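Local coordinates for protein Rio2 kinase (Chaetomium thermophilum, PDB 4GYI) that probably transfers phosphate from ATP to serine and threonine as an atypical RIO-family kinase, and plays an ATPase-dependent role on the maturing pre-40S ribosomal subunit, at residues Leu82-Val96 and Glu179-Ser191. Residues are numbered along the deposited sequence; the frame is centred on the assembly and turned at random.
Sequences LDYLALHTHAARKDV and EPIAQSRHTIVMS. With ADP (adenosine-5'-diphosphate), chain B; EDO (1,2-ethanediol), chain E.
Thr187 OG1 is engaged twice: His90 NE2 donates to it over 2.7 Å, with an N-H...O angle of 163°, while OG1 itself donates to a lone pair of Ser184 O, in the carbonyl plane. The hydroxyl is thus fixed inside the type II' turn Ser184–Thr187 that closes the hairpin, and His90, on the helix, ties the turn to it. The acceptor lies near the plane of the His90 ring, and Val189 CG2 covers one face, 3.7 Å from the centroid and 11° off the normal, a CH-pi contact. Within the same turn, His186 NE2 donates to Asp83 OD1 (2.7 Å); ring and carboxylate are nearly coplanar, and Leu82 CD2 and Thr187 CG2 sandwich the ring from opposite faces. Asp83 OD2 is salt-bridged to Arg128, so the carboxylate is probably held ionised. Arg185 runs extended from CG to NE and lays its guanidinium against Leu85 CB; NH1 donates in plane to Thr89 OG1 at 2.8 Å, and NE forms a salt bridge with Glu24. A leucine in place of Arg185 would probably deprive Glu24 of this salt bridge and Thr89 OG1 of this donor. Beyond the Schellman motif that ends the helix, Asp95 OD2 abuts Ala182 CB (3.4 Å), beside the classic bulge where Ile181 and Ala182 face Val189. Helix 79-92, from the N-terminal winged-helix region, thereby packs on hairpin 180-191 of the kinase N-lobe sheet, segment 82-92 running 36° from strand 187-191; helix 14-26 flanks Leu82 and Leu85, strand 121-127 adjoins Asp83, His186 and Val189, and Met190 and Ser191 reach the ADP adenine.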
loop_
_atom_site.group_PDB
_atom_site.type_symbol
_atom_site.label_atom_id
_atom_site.label_comp_id
_atom_site.label_asym_id
_atom_site.label_seq_id
_atom_site.Cartn_x
_atom_site.Cartn_y
_atom_site.Cartn_z
ATOM N N LEU A 82 3.874 -7.152 13.683
ATOM C CA LEU A 82 2.754 -7.052 12.741
ATOM C C LEU A 82 3.127 -7.593 11.353
ATOM O O LEU A 82 2.366 -8.355 10.750
ATOM C CB LEU A 82 2.272 -5.583 12.646
ATOM C CG LEU A 82 0.918 -5.339 11.959
ATOM C CD1 LEU A 82 -0.228 -5.936 12.795
ATOM C CD2 LEU A 82 0.671 -3.856 11.671
ATOM N N ASP A 83 4.293 -7.172 10.848
ATOM C CA ASP A 83 4.884 -7.722 9.611
ATOM C C ASP A 83 4.829 -9.256 9.642
ATOM O O ASP A 83 4.275 -9.897 8.741
ATOM C CB ASP A 83 6.364 -7.298 9.472
ATOM C CG ASP A 83 6.553 -5.790 9.258
ATOM O OD1 ASP A 83 5.554 -5.065 9.041
ATOM O OD2 ASP A 83 7.725 -5.332 9.287
ATOM N N TYR A 84 5.393 -9.834 10.706
ATOM C CA TYR A 84 5.444 -11.293 10.849
ATOM C C TYR A 84 4.046 -11.902 10.821
ATOM O O TYR A 84 3.808 -12.882 10.124
ATOM C CB TYR A 84 6.156 -11.702 12.140
ATOM C CG TYR A 84 7.653 -11.888 12.006
ATOM C CD1 TYR A 84 8.286 -13.007 12.546
ATOM C CD2 TYR A 84 8.436 -10.946 11.354
ATOM C CE1 TYR A 84 9.658 -13.173 12.446
ATOM C CE2 TYR A 84 9.806 -11.109 11.242
ATOM C CZ TYR A 84 10.410 -12.220 11.791
ATOM O OH TYR A 84 11.772 -12.372 11.677
ATOM N N LEU A 85 3.122 -11.301 11.570
ATOM C CA LEU A 85 1.742 -11.773 11.585
ATOM C C LEU A 85 1.120 -11.725 10.197
ATOM O O LEU A 85 0.429 -12.654 9.802
ATOM C CB LEU A 85 0.896 -10.963 12.566
ATOM C CG LEU A 85 1.134 -11.299 14.032
ATOM C CD1 LEU A 85 0.466 -10.276 14.927
ATOM C CD2 LEU A 85 0.626 -12.711 14.341
ATOM N N ALA A 86 1.367 -10.641 9.462
ATOM C CA ALA A 86 0.875 -10.541 8.090
ATOM C C ALA A 86 1.438 -11.652 7.213
ATOM O O ALA A 86 0.709 -12.281 6.471
ATOM C CB ALA A 86 1.214 -9.173 7.488
ATOM N N LEU A 87 2.749 -11.865 7.282
ATOM C CA LEU A 87 3.396 -12.901 6.476
ATOM C C LEU A 87 2.853 -14.289 6.794
ATOM O O LEU A 87 2.634 -15.102 5.900
ATOM C CB LEU A 87 4.909 -12.897 6.690
ATOM C CG LEU A 87 5.727 -11.925 5.844
ATOM C CD1 LEU A 87 7.169 -11.902 6.325
ATOM C CD2 LEU A 87 5.650 -12.326 4.377
ATOM N N HIS A 88 2.646 -14.547 8.079
ATOM C CA HIS A 88 2.122 -15.821 8.547
ATOM C C HIS A 88 0.751 -16.097 7.930
ATOM O O HIS A 88 0.456 -17.208 7.472
ATOM C CB HIS A 88 2.016 -15.787 10.068
ATOM C CG HIS A 88 1.852 -17.135 10.687
ATOM N ND1 HIS A 88 2.844 -18.092 10.653
ATOM C CD2 HIS A 88 0.811 -17.691 11.345
ATOM C CE1 HIS A 88 2.422 -19.180 11.270
ATOM N NE2 HIS A 88 1.192 -18.962 11.701
ATOM N N THR A 89 -0.081 -15.066 7.909
ATOM C CA THR A 89 -1.399 -15.170 7.315
ATOM C C THR A 89 -1.285 -15.450 5.816
ATOM O O THR A 89 -1.992 -16.313 5.291
ATOM C CB THR A 89 -2.218 -13.895 7.578
ATOM O OG1 THR A 89 -2.446 -13.777 8.982
ATOM C CG2 THR A 89 -3.560 -13.927 6.860
ATOM N N HIS A 90 -0.390 -14.742 5.130
ATOM C CA HIS A 90 -0.196 -14.998 3.701
ATOM C C HIS A 90 0.340 -16.417 3.453
ATOM O O HIS A 90 -0.041 -17.065 2.486
ATOM C CB HIS A 90 0.758 -13.983 3.072
ATOM C CG HIS A 90 0.221 -12.589 3.015
ATOM N ND1 HIS A 90 -0.997 -12.283 2.446
ATOM C CD2 HIS A 90 0.749 -11.414 3.434
ATOM C CE1 HIS A 90 -1.202 -10.980 2.529
ATOM N NE2 HIS A 90 -0.159 -10.428 3.126
ATOM N N ALA A 91 1.235 -16.880 4.322
ATOM C CA ALA A 91 1.768 -18.230 4.222
ATOM C C ALA A 91 0.667 -19.256 4.426
ATOM O O ALA A 91 0.551 -20.217 3.653
ATOM C CB ALA A 91 2.865 -18.444 5.253
ATOM N N ALA A 92 -0.136 -19.051 5.476
ATOM C CA ALA A 92 -1.134 -20.039 5.889
ATOM C C ALA A 92 -2.223 -20.187 4.844
ATOM O O ALA A 92 -2.737 -21.284 4.630
ATOM C CB ALA A 92 -1.735 -19.665 7.226
ATOM N N ARG A 93 -2.554 -19.078 4.183
ATOM C CA ARG A 93 -3.540 -19.080 3.105
ATOM C C ARG A 93 -2.895 -19.480 1.791
ATOM O O ARG A 93 -3.572 -19.540 0.768
ATOM C CB ARG A 93 -4.193 -17.696 2.950
ATOM C CG ARG A 93 -4.842 -17.153 4.216
ATOM C CD ARG A 93 -5.914 -16.101 3.902
ATOM N NE ARG A 93 -6.350 -15.386 5.102
ATOM C CZ ARG A 93 -7.246 -15.850 5.974
ATOM N NH1 ARG A 93 -7.810 -17.038 5.784
ATOM N NH2 ARG A 93 -7.578 -15.128 7.040
ATOM N N LYS A 94 -1.582 -19.716 1.833
ATOM C CA LYS A 94 -0.790 -20.218 0.704
ATOM C C LYS A 94 -0.626 -19.222 -0.441
ATOM O O LYS A 94 -0.487 -19.597 -1.611
ATOM C CB LYS A 94 -1.312 -21.572 0.207
ATOM C CG LYS A 94 -1.285 -22.655 1.280
ATOM C CD LYS A 94 -1.645 -24.015 0.708
ATOM C CE LYS A 94 -1.967 -25.037 1.804
ATOM N NZ LYS A 94 -0.777 -25.473 2.593
ATOM N N ASP A 95 -0.614 -17.943 -0.089
ATOM C CA ASP A 95 -0.380 -16.900 -1.069
ATOM C C ASP A 95 1.112 -16.612 -1.183
ATOM O O ASP A 95 1.599 -16.212 -2.241
ATOM C CB ASP A 95 -1.193 -15.646 -0.724
ATOM C CG ASP A 95 -2.697 -15.865 -0.918
ATOM O OD1 ASP A 95 -3.092 -16.392 -1.986
ATOM O OD2 ASP A 95 -3.481 -15.541 0.001
ATOM N N VAL A 96 1.837 -16.851 -0.094
ATOM C CA VAL A 96 3.271 -16.613 -0.072
ATOM C C VAL A 96 4.003 -17.842 0.437
ATOM O O VAL A 96 3.672 -18.359 1.499
ATOM C CB VAL A 96 3.622 -15.433 0.837
ATOM C CG1 VAL A 96 5.125 -15.374 1.056
ATOM C CG2 VAL A 96 3.104 -14.130 0.243
ATOM N N GLU A 179 -2.906 -7.189 -10.859
ATOM C CA GLU A 179 -3.967 -8.023 -10.290
ATOM C C GLU A 179 -3.827 -8.123 -8.774
ATOM O O GLU A 179 -2.792 -8.558 -8.267
ATOM C CB GLU A 179 -3.972 -9.427 -10.887
ATOM C CG GLU A 179 -4.894 -10.374 -10.138
ATOM C CD GLU A 179 -4.929 -11.766 -10.740
ATOM O OE1 GLU A 179 -4.559 -11.911 -11.923
ATOM O OE2 GLU A 179 -5.331 -12.711 -10.030
ATOM N N PRO A 180 -4.868 -7.720 -8.043
ATOM C CA PRO A 180 -4.787 -7.836 -6.586
ATOM C C PRO A 180 -4.965 -9.303 -6.199
ATOM O O PRO A 180 -5.845 -9.977 -6.740
ATOM C CB PRO A 180 -5.981 -7.008 -6.107
ATOM C CG PRO A 180 -7.015 -7.176 -7.211
ATOM C CD PRO A 180 -6.206 -7.300 -8.510
ATOM N N ILE A 181 -4.155 -9.806 -5.279
ATOM C CA ILE A 181 -4.243 -11.230 -4.940
ATOM C C ILE A 181 -4.723 -11.503 -3.515
ATOM O O ILE A 181 -5.564 -12.357 -3.305
ATOM C CB ILE A 181 -2.911 -11.953 -5.190
ATOM C CG1 ILE A 181 -2.537 -11.857 -6.676
ATOM C CG2 ILE A 181 -3.000 -13.407 -4.748
ATOM C CD1 ILE A 181 -1.096 -12.229 -6.967
ATOM N N ALA A 182 -4.192 -10.784 -2.533
ATOM C CA ALA A 182 -4.632 -10.996 -1.160
ATOM C C ALA A 182 -4.304 -9.774 -0.344
ATOM O O ALA A 182 -3.515 -8.945 -0.770
ATOM C CB ALA A 182 -3.959 -12.216 -0.568
ATOM N N GLN A 183 -4.894 -9.662 0.837
ATOM C CA GLN A 183 -4.627 -8.504 1.680
ATOM C C GLN A 183 -4.658 -8.938 3.131
ATOM O O GLN A 183 -5.588 -9.618 3.554
ATOM C CB GLN A 183 -5.665 -7.399 1.411
ATOM C CG GLN A 183 -5.421 -6.100 2.171
ATOM C CD GLN A 183 -6.007 -6.114 3.573
ATOM O OE1 GLN A 183 -7.142 -6.536 3.775
ATOM N NE2 GLN A 183 -5.224 -5.666 4.549
ATOM N N SER A 184 -3.646 -8.572 3.903
ATOM C CA SER A 184 -3.705 -8.850 5.333
ATOM C C SER A 184 -3.117 -7.703 6.129
ATOM O O SER A 184 -1.986 -7.299 5.887
ATOM C CB SER A 184 -2.987 -10.151 5.675
ATOM O OG SER A 184 -3.002 -10.380 7.081
ATOM N N ARG A 185 -3.894 -7.167 7.068
ATOM C CA ARG A 185 -3.422 -6.068 7.904
ATOM C C ARG A 185 -2.915 -4.889 7.043
ATOM O O ARG A 185 -3.665 -4.334 6.233
ATOM C CB ARG A 185 -2.360 -6.575 8.888
ATOM C CG ARG A 185 -2.900 -7.615 9.843
ATOM C CD ARG A 185 -1.785 -8.461 10.420
ATOM N NE ARG A 185 -2.239 -9.394 11.453
ATOM C CZ ARG A 185 -2.552 -10.670 11.231
ATOM N NH1 ARG A 185 -2.490 -11.182 10.007
ATOM N NH2 ARG A 185 -2.932 -11.428 12.229
ATOM N N HIS A 186 -1.638 -4.542 7.185
ATOM C CA HIS A 186 -1.053 -3.430 6.427
ATOM C C HIS A 186 -0.398 -3.854 5.100
ATOM O O HIS A 186 0.416 -3.114 4.533
ATOM C CB HIS A 186 -0.024 -2.678 7.281
ATOM C CG HIS A 186 1.105 -3.534 7.787
ATOM N ND1 HIS A 186 0.928 -4.829 8.231
ATOM C CD2 HIS A 186 2.422 -3.263 7.950
ATOM C CE1 HIS A 186 2.085 -5.319 8.642
ATOM N NE2 HIS A 186 3.011 -4.395 8.473
ATOM N N THR A 187 -0.736 -5.038 4.605
ATOM C CA THR A 187 0.017 -5.579 3.476
ATOM C C THR A 187 -0.867 -5.967 2.312
ATOM O O THR A 187 -2.040 -6.290 2.493
ATOM C CB THR A 187 0.888 -6.800 3.888
ATOM O OG1 THR A 187 0.049 -7.943 4.119
ATOM C CG2 THR A 187 1.662 -6.492 5.141
ATOM N N ILE A 188 -0.305 -5.936 1.110
ATOM C CA ILE A 188 -1.033 -6.429 -0.041
ATOM C C ILE A 188 -0.110 -7.313 -0.828
ATOM O O ILE A 188 1.064 -6.984 -0.972
ATOM C CB ILE A 188 -1.480 -5.295 -0.974
ATOM C CG1 ILE A 188 -2.514 -4.405 -0.281
ATOM C CG2 ILE A 188 -2.071 -5.871 -2.278
ATOM C CD1 ILE A 188 -2.993 -3.258 -1.153
ATOM N N VAL A 189 -0.633 -8.435 -1.317
ATOM C CA VAL A 189 0.098 -9.256 -2.262
ATOM C C VAL A 189 -0.541 -9.010 -3.607
ATOM O O VAL A 189 -1.750 -9.095 -3.731
ATOM C CB VAL A 189 0.028 -10.763 -1.915
ATOM C CG1 VAL A 189 0.680 -11.587 -3.015
ATOM C CG2 VAL A 189 0.715 -11.039 -0.593
ATOM N N MET A 190 0.255 -8.668 -4.614
ATOM C CA MET A 190 -0.310 -8.396 -5.922
ATOM C C MET A 190 0.620 -8.955 -7.001
ATOM O O MET A 190 1.776 -9.276 -6.720
ATOM C CB MET A 190 -0.468 -6.884 -6.103
ATOM C CG MET A 190 0.865 -6.172 -6.302
ATOM S SD MET A 190 0.752 -4.377 -6.335
ATOM C CE MET A 190 0.749 -3.982 -4.600
ATOM N N SER A 191 0.128 -9.060 -8.232
ATOM C CA SER A 191 0.957 -9.597 -9.306
ATOM C C SER A 191 2.161 -8.690 -9.529
ATOM O O SER A 191 2.124 -7.498 -9.219
ATOM C CB SER A 191 0.163 -9.755 -10.607
ATOM O OG SER A 191 -0.120 -8.499 -11.186
HETATM P PB ADP B . 4.898 3.596 -2.689
HETATM O O1B ADP B . 5.896 3.411 -1.571
HETATM O O2B ADP B . 5.151 4.690 -3.696
HETATM O O3B ADP B . 3.461 3.650 -2.001
HETATM P PA ADP B . 4.245 1.927 -4.953
HETATM O O1A ADP B . 4.225 3.241 -5.686
HETATM O O2A ADP B . 2.966 1.099 -4.940
HETATM O O3A ADP B . 4.769 2.160 -3.446
HETATM O "O5'" ADP B . 5.481 1.089 -5.522
HETATM C "C5'" ADP B . 6.800 1.651 -5.468
HETATM C "C4'" ADP B . 7.647 1.084 -6.606
HETATM O "O4'" ADP B . 7.654 -0.354 -6.557
HETATM C "C3'" ADP B . 7.134 1.420 -8.006
HETATM O "O3'" ADP B . 7.597 2.681 -8.501
HETATM C "C2'" ADP B . 7.643 0.268 -8.844
HETATM O "O2'" ADP B . 9.043 0.423 -9.101
HETATM C "C1'" ADP B . 7.577 -0.892 -7.883
HETATM N N9 ADP B . 6.307 -1.642 -7.939
HETATM C C8 ADP B . 5.285 -1.518 -7.071
HETATM N N7 ADP B . 4.280 -2.385 -7.364
HETATM C C5 ADP B . 4.694 -3.086 -8.439
HETATM C C6 ADP B . 4.141 -4.172 -9.268
HETATM N N6 ADP B . 2.924 -4.684 -8.989
HETATM N N1 ADP B . 4.889 -4.626 -10.293
HETATM C C2 ADP B . 6.116 -4.133 -10.575
HETATM N N3 ADP B . 6.683 -3.151 -9.862
HETATM C C4 ADP B . 6.026 -2.598 -8.811
HETATM C C1 EDO E . -6.503 -7.710 9.166
HETATM O O1 EDO E . -6.778 -6.371 9.618
HETATM C C2 EDO E . -6.973 -7.893 7.727
HETATM O O2 EDO E . -6.982 -6.632 7.039
HETATM O O HOH W 1 -5.293 -12.816 3.546
#